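PDB 3MIZ: putative transcriptional regulator protein, LacI family from Rhizobium etli, which probably acts as a DNA-binding repressor of transcription, with a periplasmic-binding-protein-like core of the kind that senses small effectors in LacI-family regulators. Local coordinates for residues P109-D115 with G276-C282; Y125-H131 with E286-F292. All blocks are in the same frame, centred on the assembly; numbering follows the deposited sequence.

From the N terminus the chain first builds the parallel sheet of strands 15-20, 46-51, 73-78 and 95-97, then enters strand 110-113. Contact 1 pairs this strand with 277-280, closing a loop of some 160 residues. Helix 115-127 follows at once, and its C-terminal end forms half of contact 2, whose partner 286-292 comes after strand 277-285. The segments alternate along the chain, so the two loops cross. Contact 1 lies beside the N-terminal sheet, next to strand 95-97 and helix 253-268; contact 2, about 27 Å away between centres, lies within the other lobe and fastens the last modelled residues to the end of helix 115-127, near strands 200-203 and 228-230.

Contact 1: P109-D115 with G276-C282; sequences PSIEPDD and GSRVVSC
Strands 110-113 and 277-280 run parallel, their axes 4.6 Å apart at closest approach with a signed crossing angle of -24°. The register pairs S110 with S277, I111 with R278, E112 with V279 and P113 with V280, at CA-CA distances of 4.7-5.1 Å. The ladder opens weakly beside P109, with S110 N to G276 O at 3.5 Å; G276 has phi 54°, which suits glycine. S110 OG lies 2.8 Å from a water that donates a weak bond to G276 O (3.3 Å), while R278 N donates to S110 O (3.0 Å). I111, extended in a t,t rotamer, lies on the face shared with R278, P113 and V280; its CD1 meets V280 CG2 at 3.8 Å, and L256 of helix 253-268 touches I111. R278 leads its guanidinium away, to a cation-pi contact with W263. E112, on the other face with S110, S277 and V279, bonds through E112 N to R278 O (3.1 Å) and through E112 O to V280 N (2.7 Å); its carboxylate salt-bridges R81. P113 lacks an amide hydrogen, but its N faces away from 277-280, so the ladder continues with D114 N to V280 O (2.9 Å). D114 packs CB on V279 CG1 (3.5 Å) and N-caps helix 115-127 through Q117 N. D115 begins that helix and bridges R81 and R149. The pair, in a mixed sheet with 248-250, leads through 110-113 into this helix of the other lobe, consistent with interlobe crossovers of periplasmic-binding-protein-like folds. Backbone bonds set the register, I111 and V280 supply apolar contact beside P113, and acidic residues bind arginines.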
loop_
_atom_site.group_PDB
_atom_site.type_symbol
_atom_site.label_atom_id
_atom_site.label_comp_id
_atom_site.label_asym_id
_atom_site.label_seq_id
_atom_site.Cartn_x
_atom_site.Cartn_y
_atom_site.Cartn_z
ATOM N N PRO A 109 7.146 -23.405 13.831
ATOM C CA PRO A 109 8.285 -22.488 13.771
ATOM C C PRO A 109 7.766 -21.115 13.357
ATOM O O PRO A 109 6.766 -21.006 12.642
ATOM C CB PRO A 109 9.189 -23.118 12.716
ATOM C CG PRO A 109 8.242 -23.901 11.864
ATOM C CD PRO A 109 7.308 -24.507 12.869
ATOM N N SER A 110 8.435 -20.064 13.814
ATOM C CA SER A 110 7.989 -18.722 13.483
ATOM C C SER A 110 9.154 -17.762 13.377
ATOM O O SER A 110 10.183 -17.935 14.030
ATOM C CB SER A 110 7.007 -18.211 14.536
ATOM O OG SER A 110 7.617 -18.154 15.810
ATOM N N ILE A 111 8.984 -16.754 12.533
ATOM C CA ILE A 111 10.012 -15.746 12.350
ATOM C C ILE A 111 9.300 -14.391 12.319
ATOM O O ILE A 111 8.346 -14.189 11.561
ATOM C CB ILE A 111 10.822 -16.035 11.059
ATOM C CG1 ILE A 111 12.008 -15.079 10.961
ATOM C CG2 ILE A 111 9.918 -15.960 9.836
ATOM C CD1 ILE A 111 13.076 -15.513 9.940
ATOM N N GLU A 112 9.751 -13.485 13.181
ATOM C CA GLU A 112 9.159 -12.157 13.323
ATOM C C GLU A 112 10.211 -11.055 13.365
ATOM O O GLU A 112 11.391 -11.315 13.607
ATOM C CB GLU A 112 8.410 -12.057 14.645
ATOM C CG GLU A 112 7.298 -13.057 14.892
ATOM C CD GLU A 112 6.907 -13.058 16.356
ATOM O OE1 GLU A 112 7.629 -13.688 17.158
ATOM O OE2 GLU A 112 5.899 -12.414 16.711
ATOM N N PRO A 113 9.778 -9.798 13.174
ATOM C CA PRO A 113 10.678 -8.642 13.208
ATOM C C PRO A 113 10.788 -8.229 14.674
ATOM O O PRO A 113 9.891 -8.526 15.474
ATOM C CB PRO A 113 9.930 -7.610 12.370
ATOM C CG PRO A 113 8.512 -7.870 12.747
ATOM C CD PRO A 113 8.432 -9.395 12.723
ATOM N N ASP A 114 11.866 -7.543 15.036
ATOM C CA ASP A 114 12.058 -7.130 16.419
ATOM C C ASP A 114 11.651 -5.671 16.660
ATOM O O ASP A 114 12.501 -4.781 16.686
ATOM C CB ASP A 114 13.524 -7.322 16.807
ATOM C CG ASP A 114 13.721 -7.460 18.299
ATOM O OD1 ASP A 114 12.952 -6.855 19.074
ATOM O OD2 ASP A 114 14.672 -8.166 18.693
ATOM N N ASP A 115 10.353 -5.436 16.833
ATOM C CA ASP A 115 9.821 -4.100 17.093
ATOM C C ASP A 115 10.504 -3.425 18.272
ATOM O O ASP A 115 10.818 -2.237 18.233
ATOM C CB ASP A 115 8.322 -4.183 17.388
ATOM C CG ASP A 115 7.519 -4.529 16.167
ATOM O OD1 ASP A 115 6.996 -3.601 15.523
ATOM O OD2 ASP A 115 7.438 -5.726 15.838
ATOM N N GLY A 276 11.177 -23.456 17.388
ATOM C CA GLY A 276 11.378 -22.291 18.224
ATOM C C GLY A 276 11.129 -21.028 17.427
ATOM O O GLY A 276 10.662 -21.077 16.284
ATOM N N SER A 277 11.460 -19.891 18.024
ATOM C CA SER A 277 11.248 -18.604 17.386
ATOM C C SER A 277 12.529 -17.884 16.982
ATOM O O SER A 277 13.517 -17.884 17.713
ATOM C CB SER A 277 10.436 -17.706 18.322
ATOM O OG SER A 277 10.409 -16.368 17.860
ATOM N N ARG A 278 12.499 -17.285 15.798
ATOM C CA ARG A 278 13.623 -16.506 15.294
ATOM C C ARG A 278 13.103 -15.079 15.243
ATOM O O ARG A 278 11.954 -14.850 14.858
ATOM C CB ARG A 278 14.002 -16.916 13.871
ATOM C CG ARG A 278 14.624 -18.285 13.721
ATOM C CD ARG A 278 14.899 -18.528 12.255
ATOM N NE ARG A 278 15.578 -19.791 12.005
ATOM C CZ ARG A 278 15.940 -20.203 10.794
ATOM N NH1 ARG A 278 15.682 -19.445 9.732
ATOM N NH2 ARG A 278 16.567 -21.363 10.646
ATOM N N VAL A 279 13.925 -14.121 15.644
ATOM C CA VAL A 279 13.500 -12.735 15.585
ATOM C C VAL A 279 14.556 -11.971 14.795
ATOM O O VAL A 279 15.728 -11.951 15.168
ATOM C CB VAL A 279 13.334 -12.127 16.992
ATOM C CG1 VAL A 279 12.749 -10.734 16.882
ATOM C CG2 VAL A 279 12.415 -13.005 17.830
ATOM N N VAL A 280 14.136 -11.368 13.687
ATOM C CA VAL A 280 15.049 -10.618 12.830
ATOM C C VAL A 280 15.057 -9.131 13.181
ATOM O O VAL A 280 14.009 -8.506 13.311
ATOM C CB VAL A 280 14.667 -10.791 11.344
ATOM C CG1 VAL A 280 15.619 -9.991 10.459
ATOM C CG2 VAL A 280 14.694 -12.267 10.971
ATOM N N SER A 281 16.251 -8.569 13.329
ATOM C CA SER A 281 16.397 -7.164 13.684
ATOM C C SER A 281 15.848 -6.191 12.643
ATOM O O SER A 281 15.714 -6.521 11.466
ATOM C CB SER A 281 17.876 -6.850 13.931
ATOM O OG SER A 281 18.642 -7.106 12.765
ATOM N N CYS A 282 15.520 -4.989 13.103
ATOM C CA CYS A 282 15.031 -3.926 12.234
ATOM C C CYS A 282 16.224 -3.005 12.010
ATOM O O CYS A 282 16.867 -2.579 12.965
ATOM C CB CYS A 282 13.904 -3.150 12.916
ATOM S SG CYS A 282 12.401 -4.119 13.177
HETATM O O HOH W 1 7.489 -20.546 17.193
#

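Contact 2: Y125-H131 with E286-F292; sequences YLLERGH and ERSSAAF
Residues 125-127 belong to the C-terminal part of helix 115-127, after which a type I turn from L127 to G130 carries the chain away, G130 at phi 79°. Segment 286-292, the irregular tail after strand 277-285, packs on it beside strands 200-203 and 228-230 of the C-terminal lobe and closes in toward its end: CA-CA distances fall from 9.4 Å (Y125 to E286) through 7.9 Å (L126 to A290) to 4.7 Å (R129 to F292). Y125 (chi1 t) reaches across, donating from OH to E286 OE2 at 2.6 Å, while its CE1 touches A290 CB at 3.8 Å, a small methyl that fits against the ring edge. One water donates to Y125 OH and accepts from A290 N, both at 3.1 Å. R129 NH2 forms a salt bridge with E286 OE2 (3.5 Å), and a second water joins the same two atoms. H131 NE2 donates to A291 O at 2.7 Å; its ND1 is held by T199. F292 (chi1 t) lays its ring over G130, whose CA is 4.1 Å from the centroid in a CH-pi contact; a CB on that glycine would clash with the ring. One carboxylate oxygen thus serves both tyrosine and arginine, and polar bonds fasten the tail to the helix end.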
loop_
_atom_site.group_PDB
_atom_site.type_symbol
_atom_site.label_atom_id
_atom_site.label_comp_id
_atom_site.label_asym_id
_atom_site.label_seq_id
_atom_site.Cartn_x
_atom_site.Cartn_y
_atom_site.Cartn_z
ATOM N N TYR A 125 19.226 6.588 19.125
ATOM C CA TYR A 125 19.716 7.443 18.046
ATOM C C TYR A 125 19.469 8.910 18.410
ATOM O O TYR A 125 20.368 9.747 18.312
ATOM C CB TYR A 125 19.000 7.083 16.737
ATOM C CG TYR A 125 19.315 8.005 15.579
ATOM C CD1 TYR A 125 18.590 9.180 15.380
ATOM C CD2 TYR A 125 20.343 7.708 14.687
ATOM C CE1 TYR A 125 18.880 10.036 14.321
ATOM C CE2 TYR A 125 20.642 8.560 13.621
ATOM C CZ TYR A 125 19.908 9.719 13.445
ATOM O OH TYR A 125 20.201 10.560 12.394
ATOM N N LEU A 126 18.249 9.210 18.840
ATOM C CA LEU A 126 17.895 10.564 19.229
ATOM C C LEU A 126 18.662 11.005 20.476
ATOM O O LEU A 126 19.183 12.118 20.523
ATOM C CB LEU A 126 16.388 10.661 19.464
ATOM C CG LEU A 126 15.564 10.523 18.180
ATOM C CD1 LEU A 126 14.080 10.443 18.499
ATOM C CD2 LEU A 126 15.858 11.725 17.261
ATOM N N LEU A 127 18.741 10.128 21.477
ATOM C CA LEU A 127 19.449 10.438 22.727
ATOM C C LEU A 127 20.921 10.763 22.496
ATOM O O LEU A 127 21.488 11.639 23.160
ATOM C CB LEU A 127 19.340 9.262 23.706
ATOM C CG LEU A 127 17.919 8.898 24.139
ATOM C CD1 LEU A 127 17.936 7.642 25.015
ATOM C CD2 LEU A 127 17.310 10.075 24.893
ATOM N N GLU A 128 21.548 10.052 21.565
ATOM C CA GLU A 128 22.951 10.297 21.267
ATOM C C GLU A 128 23.088 11.561 20.423
ATOM O O GLU A 128 24.200 12.041 20.189
ATOM C CB GLU A 128 23.554 9.099 20.529
ATOM C CG GLU A 128 23.367 7.780 21.265
ATOM C CD GLU A 128 24.057 6.614 20.581
ATOM O OE1 GLU A 128 23.912 6.470 19.347
ATOM O OE2 GLU A 128 24.741 5.836 21.279
ATOM N N ARG A 129 21.957 12.096 19.972
ATOM C CA ARG A 129 21.954 13.311 19.160
ATOM C C ARG A 129 21.461 14.536 19.936
ATOM O O ARG A 129 20.884 15.457 19.353
ATOM C CB ARG A 129 21.095 13.127 17.901
ATOM C CG ARG A 129 21.518 11.984 16.976
ATOM C CD ARG A 129 22.938 12.142 16.487
ATOM N NE ARG A 129 23.272 11.213 15.405
ATOM C CZ ARG A 129 23.273 9.887 15.511
ATOM N NH1 ARG A 129 22.951 9.299 16.657
ATOM N NH2 ARG A 129 23.628 9.144 14.472
ATOM N N GLY A 130 21.672 14.528 21.249
ATOM C CA GLY A 130 21.300 15.658 22.089
ATOM C C GLY A 130 19.864 15.880 22.530
ATOM O O GLY A 130 19.614 16.766 23.347
ATOM N N HIS A 131 18.918 15.097 22.019
ATOM C CA HIS A 131 17.518 15.293 22.387
ATOM C C HIS A 131 17.211 14.792 23.793
ATOM O O HIS A 131 17.606 13.688 24.178
ATOM C CB HIS A 131 16.616 14.611 21.352
ATOM C CG HIS A 131 16.793 15.148 19.966
ATOM N ND1 HIS A 131 16.289 16.369 19.573
ATOM C CD2 HIS A 131 17.457 14.651 18.894
ATOM C CE1 HIS A 131 16.635 16.603 18.320
ATOM N NE2 HIS A 131 17.344 15.577 17.884
ATOM N N GLU A 286 19.204 5.684 8.374
ATOM C CA GLU A 286 19.470 7.089 8.621
ATOM C C GLU A 286 19.319 7.934 7.370
ATOM O O GLU A 286 19.997 7.712 6.362
ATOM C CB GLU A 286 20.870 7.261 9.209
ATOM C CG GLU A 286 21.233 8.702 9.489
ATOM C CD GLU A 286 22.399 8.831 10.437
ATOM O OE1 GLU A 286 23.301 7.968 10.383
ATOM O OE2 GLU A 286 22.415 9.800 11.227
ATOM N N ARG A 287 18.405 8.894 7.435
ATOM C CA ARG A 287 18.163 9.793 6.320
ATOM C C ARG A 287 18.443 11.217 6.820
ATOM O O ARG A 287 19.477 11.432 7.447
ATOM C CB ARG A 287 16.728 9.603 5.789
ATOM C CG ARG A 287 16.491 8.175 5.228
ATOM C CD ARG A 287 15.443 8.120 4.115
ATOM N NE ARG A 287 15.381 6.822 3.430
ATOM C CZ ARG A 287 14.643 5.780 3.829
ATOM N NH1 ARG A 287 13.894 5.864 4.915
ATOM N NH2 ARG A 287 14.647 4.649 3.135
ATOM N N SER A 288 17.559 12.185 6.592
ATOM C CA SER A 288 17.865 13.544 7.053
ATOM C C SER A 288 16.779 14.304 7.816
ATOM O O SER A 288 16.833 15.534 7.923
ATOM C CB SER A 288 18.330 14.390 5.864
ATOM O OG SER A 288 17.378 14.345 4.816
ATOM N N SER A 289 15.817 13.578 8.376
ATOM C CA SER A 289 14.723 14.198 9.121
ATOM C C SER A 289 15.077 14.485 10.577
ATOM O O SER A 289 14.253 15.006 11.330
ATOM C CB SER A 289 13.495 13.292 9.085
ATOM O OG SER A 289 13.804 12.045 9.678
ATOM N N ALA A 290 16.288 14.125 10.984
ATOM C CA ALA A 290 16.721 14.378 12.355
ATOM C C ALA A 290 18.057 15.130 12.384
ATOM O O ALA A 290 18.930 14.901 11.547
ATOM C CB ALA A 290 16.844 13.068 13.117
ATOM N N ALA A 291 18.195 16.032 13.352
ATOM C CA ALA A 291 19.411 16.822 13.519
ATOM C C ALA A 291 19.774 16.823 14.999
ATOM O O ALA A 291 18.957 16.453 15.845
ATOM C CB ALA A 291 19.188 18.254 13.033
ATOM N N PHE A 292 20.992 17.247 15.317
ATOM C CA PHE A 292 21.424 17.271 16.702
ATOM C C PHE A 292 20.573 18.224 17.541
ATOM O O PHE A 292 19.989 19.164 16.964
ATOM C CB PHE A 292 22.901 17.664 16.780
ATOM C CG PHE A 292 23.493 17.494 18.139
ATOM C CD1 PHE A 292 23.401 18.512 19.085
ATOM C CD2 PHE A 292 24.084 16.288 18.501
ATOM C CE1 PHE A 292 23.886 18.330 20.381
ATOM C CE2 PHE A 292 24.569 16.094 19.785
ATOM C CZ PHE A 292 24.470 17.116 20.730
HETATM O O HOH W 2 18.327 11.842 10.348
HETATM O O HOH W 3 25.160 10.663 12.821
#